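Chitinase (Thermococcus kodakarensis KOD1, PDB 5DHD) hydrolyses chitin, and the fragment described here is its second chitin-binding domain, which probably holds the enzyme on its insoluble substrate. Local coordinates at residues T14-T19 and G76-G81; V37-G42 and S82-A87. All coordinates share one frame; numbering follows the deposited sequence.

Contact 1 of 2, residues T14-T19 and G76-G81; sequences TDWGNT and GFIATG
Thr19 and Ala79 form an antiparallel hydrogen-bonded pair: Thr19 N donates to Ala79 O (2.9 Å, 173°), and Ala79 N returns a bond of equal length to Thr19 O. With CG anti to its carbonyl carbon (chi1 -71°), Asn18 carries OD1 to Gly81 N, which meets it on an in-plane lone pair at 3.0 Å and 160°. Thr19 OG1 gives its proton to Gly81 O, also on a lone pair at 2.9 Å, while accepting from Glu83 N. Two side chains thus hold the main chain where it leaves strand 72-79. Inside the turn, Asp15 OD1 accepts from Gly17 N at 2.9 Å, an Asx turn, and Asn18 O accepts from Trp16 N at 3.0 Å while lying 3.4 Å above the indole.

Packing across is lighter: CD1 of Ile78 meets the Trp16 indole at its edge, in the ring plane, 3.9 Å from CH2. The exposed Trp16 is consistent with the aromatic binding surfaces of related modules.

This sheet-end turn of a beta sandwich lies where strand 19-26, the inner arm of the hairpin with 9-15, pairs with strand 72-79. Strand 45-49 flanks its other edge, and Phe77 stacks on Phe62 of the second sheet.

Contact 2 of 2, residues V37-G42 and S82-A87; sequences VKLKDG and SESVEA. With PE3 (3,6,9,12,15,18,21,24,27,30,33,36,39-tridecaoxahentetracontane-1,41-diol), chain H; PE3 (3,6,9,12,15,18,21,24,27,30,33,36,39-tridecaoxahentetracontane-1,41-diol), chain F.
Lys38 faces both Glu86 and Ala87, the signature of a classic beta bulge, and the backbone bonds record it. Lys38 N donates to Ala87 O, while Lys38 O takes Glu86 N at 2.8 Å. The register then shifts by one, making Leu39 and Val85 a non-hydrogen-bonded pair with CA atoms 4.5 Å apart. Lys40 N closes the set on Ser84 O at 2.8 Å. Strands 37-39 and 85-87 run at 131° to one another, well short of straight antiparallel.

Charged interactions gather on the side of Lys38 and Glu86, whose side chains lie side by side and point the same way. The Lys38 chain, bent at chi2 (68°) and chi4 (58°), curls so that NZ reaches Glu86 OE1 at 3.2 Å, a salt bridge approached from above the carboxylate plane. NZ also donates to Leu39 O at 2.9 Å. The other oxygen, OE2, accepts from a water that receives Asp41 N, and Lys40 CG sits only 3.1 Å from OE2. From there the Lys40 chain runs on over the other segment, its CE 3.2 Å from Glu83 O.

Apolar packing occupies the face of Leu39 and Val85. Val85 CG2 meets Leu39 CD2 at 3.6 Å and also touches CG1 of Val37, whose side chain crosses that of Val85 at about a right angle. Phe77 of the other sheet touches both valines, extending this packing into the sandwich interior.

Two polyethylene glycol fragments approach the start of strand 85-92; the nearer has its C8 atom beside Val85 O.

Chemically, the contact divides into an apolar inward face and a charged, hydrated one. The ammonium of Lys38, bound at once to the Glu86 carboxylate and to Leu39 O in directions nearly at right angles, probably stabilises the negative charge of Glu86 beside the bulge.

Contacts 1 and 2 lie with centres 10 Å apart, and their segments alternate along the chain, 37-42 falling between 14-19 and 76-81. The turn leaving strand 72-79 runs directly from Gly81 of contact 1 into Ser82 of contact 2. Contact 1 belongs to the four-stranded sheet and contact 2 to the five-stranded one, so this turn carries the chain between the two layers of the beta sandwich. Polar bridges from the 14-19 turn to residues 82-83 join the contacts; one, Asp15 OD2 to Ser82 OG, is very short at 2.4 Å and its detail doubtful. Ala79 CB packs on Ser84 OG at 3.4 Å. Bound polyethylene glycol lies about 7 Å from the Trp16 side chain.

Contact 1 of 2, residues T14-T19 and G76-G81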
loop_
_atom_site.group_PDB
_atom_site.type_symbol
_atom_site.label_atom_id
_atom_site.label_comp_id
_atom_site.label_asym_id
_atom_site.label_seq_id
_atom_site.Cartn_x
_atom_site.Cartn_y
_atom_site.Cartn_z
ATOM N N THR A 14 -3.279 -10.880 6.569
ATOM C CA THR A 14 -3.241 -11.770 7.735
ATOM C C THR A 14 -4.014 -11.099 8.863
ATOM O O THR A 14 -3.646 -10.020 9.324
ATOM C CB THR A 14 -1.787 -12.059 8.140
ATOM O OG1 THR A 14 -1.114 -12.654 7.026
ATOM C CG2 THR A 14 -1.735 -13.027 9.341
ATOM N N ASP A 15 -5.062 -11.769 9.328
ATOM C CA ASP A 15 -5.971 -11.223 10.331
ATOM C C ASP A 15 -5.984 -12.001 11.647
ATOM O O ASP A 15 -6.222 -13.213 11.671
ATOM C CB ASP A 15 -7.368 -11.197 9.690
ATOM C CG ASP A 15 -8.479 -10.745 10.635
ATOM O OD1 ASP A 15 -8.213 -10.302 11.766
ATOM O OD2 ASP A 15 -9.643 -10.831 10.200
ATOM N N TRP A 16 -5.720 -11.297 12.743
ATOM C CA TRP A 16 -5.742 -11.914 14.082
ATOM C C TRP A 16 -6.518 -11.034 15.062
ATOM O O TRP A 16 -6.434 -11.234 16.281
ATOM C CB TRP A 16 -4.317 -12.087 14.595
ATOM C CG TRP A 16 -3.597 -10.782 14.793
ATOM C CD1 TRP A 16 -3.734 -9.913 15.841
ATOM C CD2 TRP A 16 -2.618 -10.209 13.920
ATOM N NE1 TRP A 16 -2.893 -8.835 15.677
ATOM C CE2 TRP A 16 -2.196 -8.991 14.504
ATOM C CE3 TRP A 16 -2.056 -10.607 12.696
ATOM C CZ2 TRP A 16 -1.237 -8.167 13.908
ATOM C CZ3 TRP A 16 -1.098 -9.787 12.097
ATOM C CH2 TRP A 16 -0.700 -8.580 12.707
ATOM N N GLY A 17 -7.296 -10.088 14.541
ATOM C CA GLY A 17 -8.018 -9.157 15.407
ATOM C C GLY A 17 -7.719 -7.807 14.786
ATOM O O GLY A 17 -8.594 -6.945 14.642
ATOM N N ASN A 18 -6.442 -7.630 14.463
ATOM C CA ASN A 18 -5.976 -6.466 13.701
ATOM C C ASN A 18 -5.425 -7.172 12.472
ATOM O O ASN A 18 -5.129 -8.376 12.525
ATOM C CB ASN A 18 -4.895 -5.671 14.429
ATOM C CG ASN A 18 -5.465 -4.930 15.611
ATOM O OD1 ASN A 18 -6.564 -4.384 15.524
ATOM N ND2 ASN A 18 -4.736 -4.914 16.723
ATOM N N THR A 19 -5.265 -6.446 11.377
ATOM C CA THR A 19 -4.861 -7.080 10.139
ATOM C C THR A 19 -3.614 -6.524 9.486
ATOM O O THR A 19 -3.479 -5.318 9.290
ATOM C CB THR A 19 -6.035 -6.992 9.154
ATOM O OG1 THR A 19 -7.212 -7.527 9.782
ATOM C CG2 THR A 19 -5.773 -7.795 7.902
ATOM N N GLY A 76 4.893 -2.979 4.355
ATOM C CA GLY A 76 3.700 -3.516 4.973
ATOM C C GLY A 76 3.143 -2.603 6.030
ATOM O O GLY A 76 3.784 -1.628 6.439
ATOM N N PHE A 77 1.935 -2.918 6.474
ATOM C CA PHE A 77 1.300 -2.137 7.515
ATOM C C PHE A 77 0.258 -2.983 8.220
ATOM O O PHE A 77 -0.154 -4.036 7.723
ATOM C CB PHE A 77 0.626 -0.862 6.962
ATOM C CG PHE A 77 -0.436 -1.117 5.928
ATOM C CD1 PHE A 77 -0.111 -1.235 4.583
ATOM C CD2 PHE A 77 -1.772 -1.200 6.310
ATOM C CE1 PHE A 77 -1.117 -1.439 3.619
ATOM C CE2 PHE A 77 -2.786 -1.395 5.354
ATOM C CZ PHE A 77 -2.458 -1.516 4.016
ATOM N N ILE A 78 -0.142 -2.528 9.398
ATOM C CA ILE A 78 -1.168 -3.211 10.165
ATOM C C ILE A 78 -2.269 -2.196 10.406
ATOM O O ILE A 78 -1.999 -1.062 10.808
ATOM C CB ILE A 78 -0.647 -3.724 11.526
ATOM C CG1 ILE A 78 0.403 -4.819 11.294
ATOM C CG2 ILE A 78 -1.838 -4.256 12.373
ATOM C CD1 ILE A 78 1.200 -5.206 12.546
ATOM N N ALA A 79 -3.506 -2.591 10.121
ATOM C CA ALA A 79 -4.658 -1.725 10.330
ATOM C C ALA A 79 -5.489 -2.340 11.451
ATOM O O ALA A 79 -5.535 -3.562 11.603
ATOM C CB ALA A 79 -5.495 -1.589 9.053
ATOM N N THR A 80 -6.143 -1.501 12.242
ATOM C CA THR A 80 -6.948 -2.003 13.344
ATOM C C THR A 80 -8.219 -2.662 12.833
ATOM O O THR A 80 -8.806 -2.226 11.843
ATOM C CB THR A 80 -7.318 -0.870 14.309
ATOM O OG1 THR A 80 -8.092 0.119 13.625
ATOM C CG2 THR A 80 -6.040 -0.242 14.877
ATOM N N GLY A 81 -8.632 -3.722 13.518
ATOM C CA GLY A 81 -9.836 -4.424 13.118
ATOM C C GLY A 81 -9.574 -5.557 12.144
ATOM O O GLY A 81 -8.448 -5.757 11.676
#

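Contact 2 of 2, residues V37-G42 and S82-A87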
loop_
_atom_site.group_PDB
_atom_site.type_symbol
_atom_site.label_atom_id
_atom_site.label_comp_id
_atom_site.label_asym_id
_atom_site.label_seq_id
_atom_site.Cartn_x
_atom_site.Cartn_y
_atom_site.Cartn_z
ATOM N N VAL A 37 -4.461 3.787 0.258
ATOM C CA VAL A 37 -5.271 2.788 0.937
ATOM C C VAL A 37 -6.523 3.392 1.560
ATOM O O VAL A 37 -6.455 4.413 2.245
ATOM C CB VAL A 37 -4.438 2.120 2.045
ATOM C CG1 VAL A 37 -5.270 1.076 2.777
ATOM C CG2 VAL A 37 -3.163 1.515 1.448
ATOM N N LYS A 38 -7.661 2.752 1.312
ATOM C CA LYS A 38 -8.937 3.188 1.868
ATOM C C LYS A 38 -9.322 2.214 2.974
ATOM O O LYS A 38 -9.416 1.008 2.740
ATOM C CB LYS A 38 -10.031 3.184 0.796
ATOM C CG LYS A 38 -11.438 3.546 1.320
ATOM C CD LYS A 38 -11.523 5.003 1.752
ATOM C CE LYS A 38 -12.948 5.385 2.169
ATOM N NZ LYS A 38 -13.470 4.542 3.295
ATOM N N LEU A 39 -9.537 2.735 4.175
ATOM C CA LEU A 39 -9.913 1.906 5.314
ATOM C C LEU A 39 -11.379 2.106 5.672
ATOM O O LEU A 39 -11.956 3.153 5.384
ATOM C CB LEU A 39 -9.101 2.300 6.553
ATOM C CG LEU A 39 -7.577 2.256 6.480
ATOM C CD1 LEU A 39 -6.990 2.690 7.818
ATOM C CD2 LEU A 39 -7.130 0.849 6.123
ATOM N N LYS A 40 -11.979 1.102 6.304
ATOM C CA LYS A 40 -13.363 1.224 6.745
ATOM C C LYS A 40 -13.375 2.277 7.849
ATOM O O LYS A 40 -12.385 2.443 8.560
ATOM C CB LYS A 40 -13.837 -0.112 7.312
ATOM C CG LYS A 40 -14.324 -1.099 6.273
ATOM C CD LYS A 40 -14.974 -2.307 6.941
ATOM C CE LYS A 40 -14.088 -3.535 6.854
ATOM N NZ LYS A 40 -14.639 -4.678 7.636
ATOM N N ASP A 41 -14.489 2.985 8.002
ATOM C CA ASP A 41 -14.577 4.014 9.031
ATOM C C ASP A 41 -14.294 3.427 10.406
ATOM O O ASP A 41 -14.759 2.334 10.734
ATOM C CB ASP A 41 -15.967 4.663 9.025
ATOM C CG ASP A 41 -16.284 5.338 7.711
ATOM O OD1 ASP A 41 -15.420 6.091 7.207
ATOM O OD2 ASP A 41 -17.396 5.121 7.184
ATOM N N GLY A 42 -13.518 4.153 11.203
ATOM C CA GLY A 42 -13.192 3.683 12.535
ATOM C C GLY A 42 -11.872 2.939 12.618
ATOM O O GLY A 42 -11.371 2.680 13.710
ATOM N N SER A 82 -10.634 -6.292 11.835
ATOM C CA SER A 82 -10.573 -7.431 10.932
ATOM C C SER A 82 -10.819 -7.028 9.480
ATOM O O SER A 82 -11.907 -6.571 9.126
ATOM C CB SER A 82 -11.614 -8.454 11.383
ATOM O OG SER A 82 -11.640 -9.557 10.505
ATOM N N GLU A 83 -9.790 -7.197 8.651
ATOM C CA GLU A 83 -9.849 -6.868 7.229
ATOM C C GLU A 83 -10.544 -5.536 6.973
ATOM O O GLU A 83 -11.552 -5.465 6.268
ATOM C CB GLU A 83 -10.576 -7.995 6.489
ATOM C CG GLU A 83 -9.823 -9.317 6.589
ATOM C CD GLU A 83 -10.516 -10.457 5.873
ATOM O OE1 GLU A 83 -10.735 -10.354 4.647
ATOM O OE2 GLU A 83 -10.840 -11.458 6.545
ATOM N N SER A 84 -9.979 -4.471 7.531
ATOM C CA SER A 84 -10.558 -3.143 7.384
ATOM C C SER A 84 -10.194 -2.416 6.088
ATOM O O SER A 84 -10.784 -1.378 5.777
ATOM C CB SER A 84 -10.187 -2.267 8.566
ATOM O OG SER A 84 -8.826 -1.903 8.485
ATOM N N VAL A 85 -9.228 -2.937 5.335
ATOM C CA VAL A 85 -8.860 -2.291 4.074
ATOM C C VAL A 85 -9.902 -2.603 3.006
ATOM O O VAL A 85 -10.165 -3.768 2.698
ATOM C CB VAL A 85 -7.474 -2.754 3.558
ATOM C CG1 VAL A 85 -7.247 -2.238 2.129
ATOM C CG2 VAL A 85 -6.376 -2.222 4.468
ATOM N N GLU A 86 -10.494 -1.555 2.442
ATOM C CA GLU A 86 -11.510 -1.725 1.413
ATOM C C GLU A 86 -10.911 -1.731 0.015
ATOM O O GLU A 86 -11.434 -2.394 -0.882
ATOM C CB GLU A 86 -12.536 -0.602 1.496
ATOM C CG GLU A 86 -13.184 -0.491 2.864
ATOM C CD GLU A 86 -14.265 0.563 2.919
ATOM O OE1 GLU A 86 -14.164 1.570 2.185
ATOM O OE2 GLU A 86 -15.212 0.383 3.711
ATOM N N ALA A 87 -9.825 -0.984 -0.176
ATOM C CA ALA A 87 -9.172 -0.919 -1.481
ATOM C C ALA A 87 -7.748 -0.390 -1.379
ATOM O O ALA A 87 -7.421 0.374 -0.472
ATOM C CB ALA A 87 -9.977 0.006 -2.417
HETATM O O13 PE3 H . -13.362 -6.989 -3.666
HETATM C C12 PE3 H . -11.941 -6.732 -3.405
HETATM C C11 PE3 H . -11.746 -5.769 -2.275
HETATM O O10 PE3 H . -11.788 -6.436 -0.979
HETATM C C9 PE3 H . -11.717 -5.439 0.096
HETATM C C8 PE3 H . -11.830 -6.071 1.520
HETATM O O7 PE3 H . -13.079 -6.887 1.632
HETATM C C6 PE3 H . -13.157 -7.465 2.976
HETATM C C30 PE3 F . -10.311 -3.429 -8.200
HETATM C C29 PE3 F . -10.060 -2.258 -7.251
HETATM O O28 PE3 F . -11.307 -1.743 -6.816
HETATM C C27 PE3 F . -11.040 -0.652 -5.931
HETATM C C26 PE3 F . -12.361 -0.048 -5.443
HETATM O O25 PE3 F . -12.953 -0.891 -4.448
HETATM O O HOH W 1 -16.497 2.216 6.042
#